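Local coordinates for inositol-1-monophosphatase (PDB 2P3N) that hydrolyses inositol 1-phosphate, fructose 1,6-bisphosphate and several other phosphate monoesters with the help of magnesium, working as a homotetramer, at the interface of chains A and B. Residues are numbered along the deposited sequence; one frame, centred on the assembly and turned at random. Chains: chain A/B, Inositol-1-monophosphatase.

Contact 1: the interface of chains A and B. Residues chain A 91, 152, 171-175; chain B 171-174.
Two copies of one segment, running from the short strand 170-172 into the turn behind it, meet antiparallel across the subunit boundary and pair as a beta bridge at A:Ile173 and B:Ile173. The amide N of B:Ile173 gives a nearly straight hydrogen bond to the carbonyl O of A:Ile173, 3.1 Å with 168° at the hydrogen. Its mate, from A:Ile173 N to B:Ile173 O, is longer and weak. Next to the bridge the two isoleucine side chains cross at a slant, their end methyls in contact, CD1 of A:Ile173 lying 3.5 Å from CD1 of B:Ile173. Each CG1 is anti to the carbonyl carbon (chi1 -64° in A:Ile173), which leaves CG2 beside that carbon and turned to the other chain's strand: CG2 of A:Ile173 comes 3.5 Å from B:Ile171 O.

B:Arg172 folds across the turn of chain A, its chain bent at chi2 and again at chi3 (81°), and one face of its guanidinium lies over the A:Leu174-A:Gly175 peptide. The carbonyl O of A:Leu174 sits 3.3 Å above that plane, toward the rim, and the amide N of A:Gly175 lies over its centre; the approach to the glycine CA is too short to trust. In the guanidinium plane, NH2 is 3.0 Å from a water oxygen that also contacts A:Gly175 O, while the aliphatic stretch runs past A:Leu91, CD to CD1 at 4.0 Å. An alanine in place of B:Arg172 would probably leave the face of the A:Leu174-A:Gly175 peptide without its cover and the water without its arginine partner. A:Ser152 OG stands 3.5 Å from B:Arg172 NH1, a loose polar approach.

The bridge joins two subunits of the homotetramer; Arg172 probably binds substrate, so the pairing may bring that part of the active site close to the neighbouring chain.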
ATOM      1  N   LEU A  91     -10.841  -9.229  -8.394  1.00 30.28           N
ATOM      2  CA  LEU A  91     -11.342  -7.988  -7.818  1.00 28.94           C
ATOM      3  C   LEU A  91     -10.863  -7.897  -6.381  1.00 31.77           C
ATOM      4  O   LEU A  91     -10.849  -8.895  -5.655  1.00 32.45           O
ATOM      5  CB  LEU A  91     -12.860  -7.939  -7.847  1.00 30.58           C
ATOM      6  CG  LEU A  91     -13.420  -7.635  -9.231  1.00 29.59           C
ATOM      7  CD1 LEU A  91     -14.925  -7.891  -9.255  1.00 27.48           C
ATOM      8  CD2 LEU A  91     -13.090  -6.200  -9.585  1.00 32.00           C
ATOM      9  N   SER A 152     -25.473  -9.811  -4.186  1.00 52.55           N
ATOM     10  CA  SER A 152     -26.133 -10.411  -5.340  1.00 61.45           C
ATOM     11  C   SER A 152     -27.023 -11.594  -4.970  1.00 68.47           C
ATOM     12  O   SER A 152     -26.543 -12.709  -4.770  1.00 68.90           O
ATOM     13  CB  SER A 152     -25.096 -10.858  -6.359  1.00 57.84           C
ATOM     14  OG  SER A 152     -24.290  -9.764  -6.749  1.00 66.75           O
ATOM     15  N   ILE A 171     -26.616   3.098  -5.015  1.00 50.92           N
ATOM     16  CA  ILE A 171     -26.575   1.772  -4.399  1.00 46.29           C
ATOM     17  C   ILE A 171     -25.320   1.021  -4.828  1.00 44.64           C
ATOM     18  O   ILE A 171     -24.930   1.063  -5.999  1.00 43.26           O
ATOM     19  CB  ILE A 171     -27.809   0.920  -4.783  1.00 45.15           C
ATOM     20  CG1 ILE A 171     -29.096   1.570  -4.258  1.00 41.19           C
ATOM     21  CG2 ILE A 171     -27.657  -0.486  -4.208  1.00 43.81           C
ATOM     22  CD1 ILE A 171     -29.260   1.509  -2.742  1.00 35.75           C
ATOM     23  N   ARG A 172     -24.694   0.327  -3.880  1.00 43.38           N
ATOM     24  CA  ARG A 172     -23.472  -0.420  -4.168  1.00 40.22           C
ATOM     25  C   ARG A 172     -23.569  -1.930  -3.981  1.00 39.06           C
ATOM     26  O   ARG A 172     -24.250  -2.430  -3.082  1.00 39.21           O
ATOM     27  CB  ARG A 172     -22.314   0.109  -3.312  1.00 41.84           C
ATOM     28  CG  ARG A 172     -21.848   1.519  -3.671  1.00 40.91           C
ATOM     29  CD  ARG A 172     -21.500   1.625  -5.163  1.00 44.10           C
ATOM     30  NE  ARG A 172     -21.188   2.993  -5.578  1.00 41.69           N
ATOM     31  CZ  ARG A 172     -21.625   3.551  -6.705  1.00 48.13           C
ATOM     32  NH1 ARG A 172     -21.286   4.799  -7.001  1.00 51.37           N
ATOM     33  NH2 ARG A 172     -22.409   2.866  -7.533  1.00 57.34           N
ATOM     34  N   ILE A 173     -22.871  -2.640  -4.861  1.00 39.61           N
ATOM     35  CA  ILE A 173     -22.789  -4.099  -4.848  1.00 39.16           C
ATOM     36  C   ILE A 173     -21.307  -4.382  -5.098  1.00 40.48           C
ATOM     37  O   ILE A 173     -20.879  -4.524  -6.249  1.00 39.10           O
ATOM     38  CB  ILE A 173     -23.612  -4.710  -5.984  1.00 36.27           C
ATOM     39  CG1 ILE A 173     -25.088  -4.385  -5.780  1.00 35.55           C
ATOM     40  CG2 ILE A 173     -23.384  -6.207  -6.036  1.00 38.40           C
ATOM     41  CD1 ILE A 173     -25.982  -4.930  -6.862  1.00 45.56           C
ATOM     42  N   LEU A 174     -20.540  -4.457  -4.010  1.00 41.17           N
ATOM     43  CA  LEU A 174     -19.094  -4.649  -4.069  1.00 43.71           C
ATOM     44  C   LEU A 174     -18.618  -6.080  -4.141  1.00 45.71           C
ATOM     45  O   LEU A 174     -17.674  -6.373  -4.869  1.00 46.96           O
ATOM     46  CB  LEU A 174     -18.436  -3.977  -2.869  1.00 50.06           C
ATOM     47  CG  LEU A 174     -18.935  -2.584  -2.491  1.00 54.38           C
ATOM     48  CD1 LEU A 174     -20.343  -2.687  -1.901  1.00 57.80           C
ATOM     49  CD2 LEU A 174     -17.988  -1.973  -1.469  1.00 60.44           C
ATOM     50  N   GLY A 175     -19.234  -6.965  -3.361  1.00 46.70           N
ATOM     51  CA  GLY A 175     -18.837  -8.360  -3.415  1.00 47.37           C
ATOM     52  C   GLY A 175     -18.488  -9.048  -2.117  1.00 48.70           C
ATOM     53  O   GLY A 175     -18.407 -10.277  -2.085  1.00 53.68           O
TER
ATOM     54  N   ILE B 171     -23.046  -9.570 -10.844  1.00 43.40           N
ATOM     55  CA  ILE B 171     -23.094  -8.300 -11.558  1.00 47.08           C
ATOM     56  C   ILE B 171     -22.659  -7.317 -10.479  1.00 44.87           C
ATOM     57  O   ILE B 171     -23.303  -7.227  -9.429  1.00 44.25           O
ATOM     58  CB  ILE B 171     -24.532  -7.947 -12.056  1.00 45.57           C
ATOM     59  CG1 ILE B 171     -24.995  -8.961 -13.105  1.00 41.23           C
ATOM     60  CG2 ILE B 171     -24.552  -6.548 -12.663  1.00 49.02           C
ATOM     61  CD1 ILE B 171     -24.208  -8.934 -14.401  1.00 27.78           C
ATOM     62  N   ARG B 172     -21.550  -6.615 -10.715  1.00 43.33           N
ATOM     63  CA  ARG B 172     -21.046  -5.662  -9.726  1.00 43.62           C
ATOM     64  C   ARG B 172     -21.366  -4.212 -10.104  1.00 41.91           C
ATOM     65  O   ARG B 172     -21.474  -3.863 -11.287  1.00 40.24           O
ATOM     66  CB  ARG B 172     -19.523  -5.813  -9.537  1.00 36.14           C
ATOM     67  CG  ARG B 172     -18.999  -7.241  -9.339  1.00 32.51           C
ATOM     68  CD  ARG B 172     -18.623  -7.581  -7.891  1.00 33.88           C
ATOM     69  NE  ARG B 172     -19.790  -7.938  -7.080  1.00 47.44           N
ATOM     70  CZ  ARG B 172     -19.871  -9.003  -6.277  1.00 46.57           C
ATOM     71  NH1 ARG B 172     -20.989  -9.231  -5.588  1.00 44.31           N
ATOM     72  NH2 ARG B 172     -18.846  -9.838  -6.157  1.00 43.35           N
ATOM     73  N   ILE B 173     -21.536  -3.391  -9.071  1.00 42.38           N
ATOM     74  CA  ILE B 173     -21.816  -1.966  -9.204  1.00 43.22           C
ATOM     75  C   ILE B 173     -20.782  -1.294  -8.312  1.00 45.32           C
ATOM     76  O   ILE B 173     -21.016  -1.078  -7.117  1.00 42.30           O
ATOM     77  CB  ILE B 173     -23.224  -1.633  -8.707  1.00 45.21           C
ATOM     78  CG1 ILE B 173     -24.247  -2.354  -9.586  1.00 47.34           C
ATOM     79  CG2 ILE B 173     -23.445  -0.124  -8.722  1.00 50.96           C
ATOM     80  CD1 ILE B 173     -25.673  -2.241  -9.097  1.00 39.03           C
ATOM     81  N   LEU B 174     -19.638  -0.976  -8.911  1.00 47.52           N
ATOM     82  CA  LEU B 174     -18.517  -0.386  -8.195  1.00 49.92           C
ATOM     83  C   LEU B 174     -18.479   1.128  -8.029  1.00 50.83           C
ATOM     84  O   LEU B 174     -18.004   1.617  -7.011  1.00 50.84           O
ATOM     85  CB  LEU B 174     -17.224  -0.885  -8.827  1.00 50.39           C
ATOM     86  CG  LEU B 174     -17.136  -2.415  -8.779  1.00 51.10           C
ATOM     87  CD1 LEU B 174     -15.780  -2.854  -9.285  1.00 56.97           C
ATOM     88  CD2 LEU B 174     -17.342  -2.919  -7.350  1.00 43.73           C
TER
HETATM   89  O   HOH W   1     -17.787 -12.125  -4.464  1.00 34.48           O

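Contact 2: the interface of chains A and B. Residues chain A 34-35, 85-86, 152; chain B 147, 168-170, 172.
B:Arg170 lies between A:Ile85 and A:Ser152, its flat guanidinium approached from both faces. On one face CD1 of A:Ile85 sits 3.5 Å above the plane, over the centre; on the opposite face the carbonyl O of A:Ser152 stands farther off, toward the rim. The two side chains cross at about a right angle, so the isoleucine tip also meets the arginine stem, CD1 of A:Ile85 to CG of B:Arg170 at 3.4 Å. A bend at chi2 (-100°) swings the B:Arg170 chain round this methyl. The close approach of its CD to A:Ser152 is doubtful. The other branch of A:Ile85, CG2, packs on a methyl of B:Val147, 3.5 Å from its CG2, so this isoleucine touches residues at the start of both strand 147-150 and strand 170-172 of chain B.

A:Lys35 turns back at chi3 and chi4 (70° and 74°) and brings its terminal amine NZ to the B:Arg169 carbonyl. NZ bonds to B:Arg169 O at 2.7 Å, arriving from above the carbonyl plane; a second bond, to B:Thr168 O, is weak. The same NZ lies in the guanidinium plane of B:Arg170, at its edge; if both groups are charged, as is likely, the nearby backbone oxygens may ease their repulsion.

The A:Phe34 ring turns an edge to the B:Thr168-B:Arg169 peptide, with CE2 3.4 Å from B:Thr168 O, while A:Lys35 CG lies over one ring face, toward the rim. B:Arg169 crosses the phenylalanine at a slant, its extended stem passing A:Phe34 O at 3.4 Å from CG. At the far end A:Asn86 and B:Arg172 point tip to tip, their planes steeply turned; ND2, at the guanidinium edge, is modelled 2.8 Å from NH2, and two facing donors make this amide's placement doubtful.

Loop 34-35, the start of helix 84-89 and A:Ser152 of chain A thus pack against the start of strand 170-172 of chain B and the loop just before it, B:Val147 alongside.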
ATOM      1  N   PHE A  34     -23.181 -22.301  -9.771  1.00 58.25           N
ATOM      2  CA  PHE A  34     -22.057 -21.536 -10.309  1.00 56.51           C
ATOM      3  C   PHE A  34     -21.858 -20.209  -9.569  1.00 53.94           C
ATOM      4  O   PHE A  34     -20.796 -19.598  -9.662  1.00 53.40           O
ATOM      5  CB  PHE A  34     -22.266 -21.261 -11.805  1.00 59.39           C
ATOM      6  CG  PHE A  34     -23.455 -20.390 -12.099  1.00 59.36           C
ATOM      7  CD1 PHE A  34     -24.749 -20.897 -12.002  1.00 60.35           C
ATOM      8  CD2 PHE A  34     -23.285 -19.047 -12.423  1.00 58.13           C
ATOM      9  CE1 PHE A  34     -25.860 -20.070 -12.219  1.00 59.61           C
ATOM     10  CE2 PHE A  34     -24.387 -18.216 -12.641  1.00 55.83           C
ATOM     11  CZ  PHE A  34     -25.675 -18.728 -12.538  1.00 57.75           C
ATOM     12  N   LYS A  35     -22.887 -19.772  -8.845  1.00 53.59           N
ATOM     13  CA  LYS A  35     -22.837 -18.521  -8.080  1.00 49.73           C
ATOM     14  C   LYS A  35     -22.320 -18.769  -6.667  1.00 45.71           C
ATOM     15  O   LYS A  35     -22.049 -17.835  -5.917  1.00 45.72           O
ATOM     16  CB  LYS A  35     -24.233 -17.881  -8.000  1.00 46.41           C
ATOM     17  CG  LYS A  35     -24.852 -17.537  -9.350  1.00 49.48           C
ATOM     18  CD  LYS A  35     -26.253 -16.955  -9.201  1.00 55.07           C
ATOM     19  CE  LYS A  35     -26.238 -15.560  -8.596  1.00 56.89           C
ATOM     20  NZ  LYS A  35     -25.774 -14.529  -9.566  1.00 63.88           N
ATOM     21  N   ILE A  85     -15.818 -15.234  -5.256  1.00 34.39           N
ATOM     22  CA  ILE A  85     -15.991 -14.947  -6.680  1.00 31.71           C
ATOM     23  C   ILE A  85     -15.048 -13.820  -7.067  1.00 29.73           C
ATOM     24  O   ILE A  85     -14.304 -13.925  -8.038  1.00 31.44           O
ATOM     25  CB  ILE A  85     -17.449 -14.539  -6.991  1.00 37.04           C
ATOM     26  CG1 ILE A  85     -18.364 -15.756  -6.824  1.00 39.75           C
ATOM     27  CG2 ILE A  85     -17.546 -13.952  -8.392  1.00 41.11           C
ATOM     28  CD1 ILE A  85     -19.838 -15.454  -6.950  1.00 41.94           C
ATOM     29  N   ASN A  86     -15.089 -12.739  -6.297  1.00 29.38           N
ATOM     30  CA  ASN A  86     -14.220 -11.598  -6.537  1.00 27.85           C
ATOM     31  C   ASN A  86     -12.782 -12.088  -6.520  1.00 28.12           C
ATOM     32  O   ASN A  86     -12.006 -11.834  -7.446  1.00 27.79           O
ATOM     33  CB  ASN A  86     -14.402 -10.566  -5.430  1.00 27.16           C
ATOM     34  CG  ASN A  86     -15.547  -9.631  -5.690  1.00 24.77           C
ATOM     35  OD1 ASN A  86     -15.886  -8.807  -4.844  1.00 31.65           O
ATOM     36  ND2 ASN A  86     -16.151  -9.741  -6.867  1.00 33.65           N
ATOM     37  N   SER A 152     -25.473  -9.811  -4.186  1.00 52.55           N
ATOM     38  CA  SER A 152     -26.133 -10.411  -5.340  1.00 61.45           C
ATOM     39  C   SER A 152     -27.023 -11.594  -4.970  1.00 68.47           C
ATOM     40  O   SER A 152     -26.543 -12.709  -4.770  1.00 68.90           O
ATOM     41  CB  SER A 152     -25.096 -10.858  -6.359  1.00 57.84           C
ATOM     42  OG  SER A 152     -24.290  -9.764  -6.749  1.00 66.75           O
TER
ATOM     43  N   VAL B 147     -18.596 -12.271 -14.602  1.00 44.50           N
ATOM     44  CA  VAL B 147     -19.002 -11.303 -13.587  1.00 41.94           C
ATOM     45  C   VAL B 147     -19.098 -10.019 -14.403  1.00 44.71           C
ATOM     46  O   VAL B 147     -18.141  -9.646 -15.095  1.00 45.08           O
ATOM     47  CB  VAL B 147     -17.933 -11.116 -12.472  1.00 37.38           C
ATOM     48  CG1 VAL B 147     -18.144  -9.788 -11.767  1.00 35.84           C
ATOM     49  CG2 VAL B 147     -18.036 -12.226 -11.451  1.00 29.43           C
ATOM     50  N   THR B 168     -25.135 -14.511 -15.363  1.00 67.93           N
ATOM     51  CA  THR B 168     -23.749 -14.482 -14.927  1.00 63.77           C
ATOM     52  C   THR B 168     -23.567 -14.811 -13.445  1.00 60.31           C
ATOM     53  O   THR B 168     -24.541 -14.830 -12.685  1.00 59.51           O
ATOM     54  CB  THR B 168     -23.163 -13.094 -15.210  1.00 70.00           C
ATOM     55  OG1 THR B 168     -23.998 -12.099 -14.605  1.00 69.94           O
ATOM     56  CG2 THR B 168     -23.108 -12.838 -16.710  1.00 73.92           C
ATOM     57  N   ARG B 169     -22.320 -15.077 -13.047  1.00 56.81           N
ATOM     58  CA  ARG B 169     -21.989 -15.383 -11.651  1.00 51.23           C
ATOM     59  C   ARG B 169     -22.410 -14.223 -10.760  1.00 50.80           C
ATOM     60  O   ARG B 169     -23.098 -14.412  -9.755  1.00 52.77           O
ATOM     61  CB  ARG B 169     -20.485 -15.613 -11.483  1.00 48.94           C
ATOM     62  CG  ARG B 169     -20.028 -17.020 -11.776  1.00 47.58           C
ATOM     63  CD  ARG B 169     -18.516 -17.133 -11.786  1.00 41.90           C
ATOM     64  NE  ARG B 169     -18.085 -18.529 -11.736  1.00 50.43           N
ATOM     65  CZ  ARG B 169     -16.837 -18.939 -11.949  1.00 54.89           C
ATOM     66  NH1 ARG B 169     -15.880 -18.060 -12.234  1.00 63.18           N
ATOM     67  NH2 ARG B 169     -16.543 -20.231 -11.868  1.00 62.32           N
ATOM     68  N   ARG B 170     -21.987 -13.019 -11.136  1.00 47.28           N
ATOM     69  CA  ARG B 170     -22.318 -11.821 -10.376  1.00 44.21           C
ATOM     70  C   ARG B 170     -22.306 -10.587 -11.269  1.00 42.13           C
ATOM     71  O   ARG B 170     -21.670 -10.569 -12.327  1.00 39.61           O
ATOM     72  CB  ARG B 170     -21.313 -11.621  -9.231  1.00 43.68           C
ATOM     73  CG  ARG B 170     -21.435 -12.609  -8.068  1.00 45.25           C
ATOM     74  CD  ARG B 170     -22.188 -12.008  -6.881  1.00 54.69           C
ATOM     75  NE  ARG B 170     -22.044 -12.813  -5.671  1.00 61.95           N
ATOM     76  CZ  ARG B 170     -22.627 -13.990  -5.481  1.00 67.38           C
ATOM     77  NH1 ARG B 170     -23.410 -14.511  -6.419  1.00 64.34           N
ATOM     78  NH2 ARG B 170     -22.408 -14.658  -4.358  1.00 73.39           N
ATOM     79  N   ARG B 172     -21.550  -6.615 -10.715  1.00 43.33           N
ATOM     80  CA  ARG B 172     -21.046  -5.662  -9.726  1.00 43.62           C
ATOM     81  C   ARG B 172     -21.366  -4.212 -10.104  1.00 41.91           C
ATOM     82  O   ARG B 172     -21.474  -3.863 -11.287  1.00 40.24           O
ATOM     83  CB  ARG B 172     -19.523  -5.813  -9.537  1.00 36.14           C
ATOM     84  CG  ARG B 172     -18.999  -7.241  -9.339  1.00 32.51           C
ATOM     85  CD  ARG B 172     -18.623  -7.581  -7.891  1.00 33.88           C
ATOM     86  NE  ARG B 172     -19.790  -7.938  -7.080  1.00 47.44           N
ATOM     87  CZ  ARG B 172     -19.871  -9.003  -6.277  1.00 46.57           C
ATOM     88  NH1 ARG B 172     -20.989  -9.231  -5.588  1.00 44.31           N
ATOM     89  NH2 ARG B 172     -18.846  -9.838  -6.157  1.00 43.35           N
TER

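Contact 1 and contact 2 are neighbouring stretches of one two-fold symmetric interface, the centres of their C-alpha atoms about 10 Å apart. They share A:Ser152 and B:Arg172. Strand 170-172 of chain B starts in contact 2 and leads into the bridge at Ile173, just past its end, in contact 1. Contact 1 adds a backbone bridge to its side-chain packing; contact 2 relies on side chains, some meeting backbone oxygens. Each patch has a twin with the chains exchanged, though the Arg172 side chains of A and B are bent differently. B:Arg172 probably binds substrate, so subunit pairing may affect that part of the active site; the structure alone does not show it.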